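Local coordinates for MGS-MChE2 (Uncultured bacterium, PDB 5JD6), which is an alpha/beta hydrolase from a lagoon-sediment metagenome that probably acts as a serine esterase, cleaving carboxylic ester bonds, at residues N84-H95 against I107-G118. Sequence-based numbering, arbitrary orientation.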
# COMPACT_ATOMS: atom_id res chain seq x y z
N ASN A 84 -14.15 8.84 -3.78
CA ASN A 84 -13.64 7.48 -3.76
C ASN A 84 -12.31 7.38 -4.50
O ASN A 84 -12.08 8.09 -5.47
CB ASN A 84 -14.66 6.51 -4.36
CG ASN A 84 -14.86 6.72 -5.85
OD1 ASN A 84 -14.77 7.85 -6.34
ND2 ASN A 84 -15.13 5.64 -6.57
N VAL A 85 -11.44 6.50 -4.02
CA VAL A 85 -10.14 6.28 -4.66
C VAL A 85 -9.83 4.80 -4.79
O VAL A 85 -10.54 3.95 -4.27
CB VAL A 85 -8.99 6.95 -3.87
CG1 VAL A 85 -9.12 8.46 -3.90
CG2 VAL A 85 -8.97 6.43 -2.44
N ILE A 86 -8.75 4.50 -5.51
CA ILE A 86 -8.22 3.15 -5.57
C ILE A 86 -6.95 3.07 -4.73
O ILE A 86 -6.01 3.82 -4.95
CB ILE A 86 -7.92 2.71 -7.01
CG1 ILE A 86 -9.21 2.66 -7.83
CG2 ILE A 86 -7.22 1.36 -7.03
CD1 ILE A 86 -9.00 2.24 -9.27
N LEU A 87 -6.95 2.17 -3.75
CA LEU A 87 -5.80 2.02 -2.86
C LEU A 87 -4.88 0.89 -3.30
O LEU A 87 -5.31 -0.25 -3.47
CB LEU A 87 -6.25 1.78 -1.42
CG LEU A 87 -6.92 2.95 -0.69
CD1 LEU A 87 -7.15 2.59 0.77
CD2 LEU A 87 -6.07 4.21 -0.81
N LEU A 88 -3.60 1.22 -3.47
CA LEU A 88 -2.58 0.24 -3.79
C LEU A 88 -1.53 0.23 -2.68
O LEU A 88 -0.93 1.26 -2.38
CB LEU A 88 -1.95 0.55 -5.15
CG LEU A 88 -0.70 -0.23 -5.60
CD1 LEU A 88 -0.88 -1.72 -5.42
CD2 LEU A 88 -0.39 0.10 -7.05
N GLY A 89 -1.32 -0.93 -2.07
CA GLY A 89 -0.44 -1.02 -0.92
C GLY A 89 0.56 -2.16 -0.96
O GLY A 89 0.25 -3.25 -1.44
N ASN A 90 1.75 -1.89 -0.45
CA ASN A 90 2.81 -2.89 -0.35
C ASN A 90 3.42 -2.91 1.04
O ASN A 90 3.56 -1.86 1.67
CB ASN A 90 3.90 -2.61 -1.40
CG ASN A 90 5.18 -3.38 -1.13
OD1 ASN A 90 6.18 -2.81 -0.69
ND2 ASN A 90 5.15 -4.68 -1.38
N SER A 91 3.78 -4.10 1.52
CA SER A 91 4.36 -4.28 2.84
C SER A 91 3.47 -3.67 3.92
O SER A 91 2.30 -4.03 4.04
CB SER A 91 5.76 -3.67 2.90
OG SER A 91 6.63 -4.27 1.96
N LEU A 92 4.03 -2.75 4.70
CA LEU A 92 3.26 -2.05 5.72
C LEU A 92 2.17 -1.20 5.07
O LEU A 92 1.09 -1.03 5.63
CB LEU A 92 4.17 -1.18 6.59
CG LEU A 92 3.46 -0.31 7.63
CD1 LEU A 92 2.71 -1.18 8.63
CD2 LEU A 92 4.44 0.61 8.34
N GLY A 93 2.46 -0.67 3.89
CA GLY A 93 1.52 0.16 3.15
C GLY A 93 0.22 -0.57 2.86
O GLY A 93 -0.86 0.01 2.94
N GLY A 94 0.33 -1.85 2.52
CA GLY A 94 -0.83 -2.68 2.28
C GLY A 94 -1.68 -2.82 3.53
O GLY A 94 -2.91 -2.84 3.47
N HIS A 95 -1.01 -2.91 4.67
CA HIS A 95 -1.69 -3.02 5.96
C HIS A 95 -2.44 -1.72 6.27
O HIS A 95 -3.57 -1.75 6.74
CB HIS A 95 -0.69 -3.34 7.07
CG HIS A 95 -1.33 -3.81 8.34
ND1 HIS A 95 -0.59 -4.19 9.44
CD2 HIS A 95 -2.63 -3.95 8.69
CE1 HIS A 95 -1.41 -4.56 10.41
NE2 HIS A 95 -2.65 -4.42 9.98
N ILE A 107 -14.97 5.35 1.03
CA ILE A 107 -14.00 6.21 0.36
C ILE A 107 -13.09 5.40 -0.56
O ILE A 107 -12.29 5.96 -1.31
CB ILE A 107 -13.15 7.00 1.39
CG1 ILE A 107 -12.85 8.41 0.88
CG2 ILE A 107 -11.88 6.23 1.76
CD1 ILE A 107 -14.07 9.29 0.78
N VAL A 108 -13.24 4.08 -0.53
CA VAL A 108 -12.40 3.20 -1.32
C VAL A 108 -13.18 2.45 -2.41
O VAL A 108 -14.05 1.64 -2.11
CB VAL A 108 -11.69 2.16 -0.44
CG1 VAL A 108 -10.83 1.24 -1.29
CG2 VAL A 108 -10.85 2.86 0.62
N GLN A 109 -12.86 2.74 -3.67
CA GLN A 109 -13.52 2.08 -4.79
C GLN A 109 -13.00 0.66 -4.97
O GLN A 109 -13.77 -0.26 -5.25
CB GLN A 109 -13.30 2.88 -6.08
CG GLN A 109 -13.97 2.28 -7.30
CD GLN A 109 -13.79 3.12 -8.55
OE1 GLN A 109 -12.97 4.03 -8.58
NE2 GLN A 109 -14.56 2.81 -9.59
N ALA A 110 -11.69 0.49 -4.82
CA ALA A 110 -11.07 -0.83 -4.93
C ALA A 110 -9.78 -0.88 -4.13
O ALA A 110 -9.17 0.16 -3.86
CB ALA A 110 -10.81 -1.17 -6.39
N LEU A 111 -9.36 -2.08 -3.77
CA LEU A 111 -8.16 -2.27 -2.97
C LEU A 111 -7.19 -3.22 -3.67
O LEU A 111 -7.53 -4.37 -3.95
CB LEU A 111 -8.52 -2.82 -1.58
CG LEU A 111 -7.37 -3.23 -0.66
CD1 LEU A 111 -6.47 -2.04 -0.37
CD2 LEU A 111 -7.92 -3.82 0.63
N VAL A 112 -5.98 -2.74 -3.95
CA VAL A 112 -4.97 -3.58 -4.57
C VAL A 112 -3.86 -3.89 -3.57
O VAL A 112 -3.25 -2.98 -2.99
CB VAL A 112 -4.37 -2.92 -5.82
CG1 VAL A 112 -3.49 -3.92 -6.57
CG2 VAL A 112 -5.48 -2.40 -6.72
N ILE A 113 -3.59 -5.17 -3.37
CA ILE A 113 -2.65 -5.62 -2.36
C ILE A 113 -1.56 -6.49 -2.96
O ILE A 113 -1.82 -7.35 -3.81
CB ILE A 113 -3.37 -6.40 -1.24
CG1 ILE A 113 -4.19 -5.45 -0.39
CG2 ILE A 113 -2.38 -7.16 -0.37
CD1 ILE A 113 -5.12 -6.16 0.55
N THR A 114 -0.32 -6.26 -2.53
CA THR A 114 0.81 -7.03 -3.02
C THR A 114 1.96 -7.06 -2.01
O THR A 114 2.47 -6.02 -1.61
CB THR A 114 1.31 -6.48 -4.37
OG1 THR A 114 2.59 -7.05 -4.69
CG2 THR A 114 1.38 -4.96 -4.37
N GLY A 115 2.34 -8.27 -1.61
CA GLY A 115 3.37 -8.47 -0.61
C GLY A 115 3.16 -7.62 0.63
O GLY A 115 4.06 -6.90 1.05
N SER A 116 1.96 -7.69 1.20
CA SER A 116 1.63 -6.82 2.32
C SER A 116 1.49 -7.58 3.63
O SER A 116 1.17 -8.77 3.64
CB SER A 116 0.33 -6.05 2.03
OG SER A 116 -0.80 -6.83 2.38
N SER A 117 1.74 -6.89 4.73
CA SER A 117 1.57 -7.46 6.06
C SER A 117 0.12 -7.30 6.51
O SER A 117 -0.73 -6.84 5.74
CB SER A 117 2.52 -6.79 7.06
OG SER A 117 2.41 -5.38 7.00
N GLY A 118 -0.16 -7.68 7.75
CA GLY A 118 -1.51 -7.63 8.28
C GLY A 118 -2.05 -9.01 8.58
O GLY A 118 -3.20 -9.15 8.98
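With CG of Asn90 swung opposite its backbone N (chi1 165°), the amide reaches across to the backbone at Thr114, and ND2 donates to Thr114 O at 3.0 Å, while OD1 accepts from Ser91 OG, 3.1 Å away and above the carbonyl plane; a similar torsion in Leu88 (chi1 171°) lays CD1 against Val112 CG1, 3.6 Å away. Strands 85-91 and 110-113 run parallel, and their amides alternate as donors: Leu87 N bonds to Ala110 O, and Val112 N to Leu87 O, almost straight at 2.6 Å. A beta bulge at Gln109 shifts the register by one residue. Branched aliphatic residues suit both buried faces. Ile86, Leu88 and Val112 share one face, where Ile86 and Val112 reach helix 238-252; on the other, Leu87 CD1 meets Val108 CG2 at 3.7 Å, under helix 92-103.

At Ser91 the chain turns sharply from strand to helix, with a positive phi (55°). Its N donates to Gly115 O and its O accepts from Ser117 N. A CB on Gly94 would collide with Ser116 CB, one on Gly89 with Gly94 CA, and one on Gly93 with Asn90 O. CA of Gly118 sits 3.6 Å from the centre of the His95 ring, over its face, in a CH-pi contact; His95 NE2 bonds to His182 O. Replacing Asn90 with alanine removes both amide bonds and would probably leave Thr114 O without this donor and Ser91 OG without that acceptor. This tight strand-turn-helix, Gly89 and Gly93 flanking the serine, matches the nucleophile elbow of alpha/beta hydrolases, within a beta-alpha-beta unit, Ser91 being the probable nucleophile of a triad with His231 and Asp203.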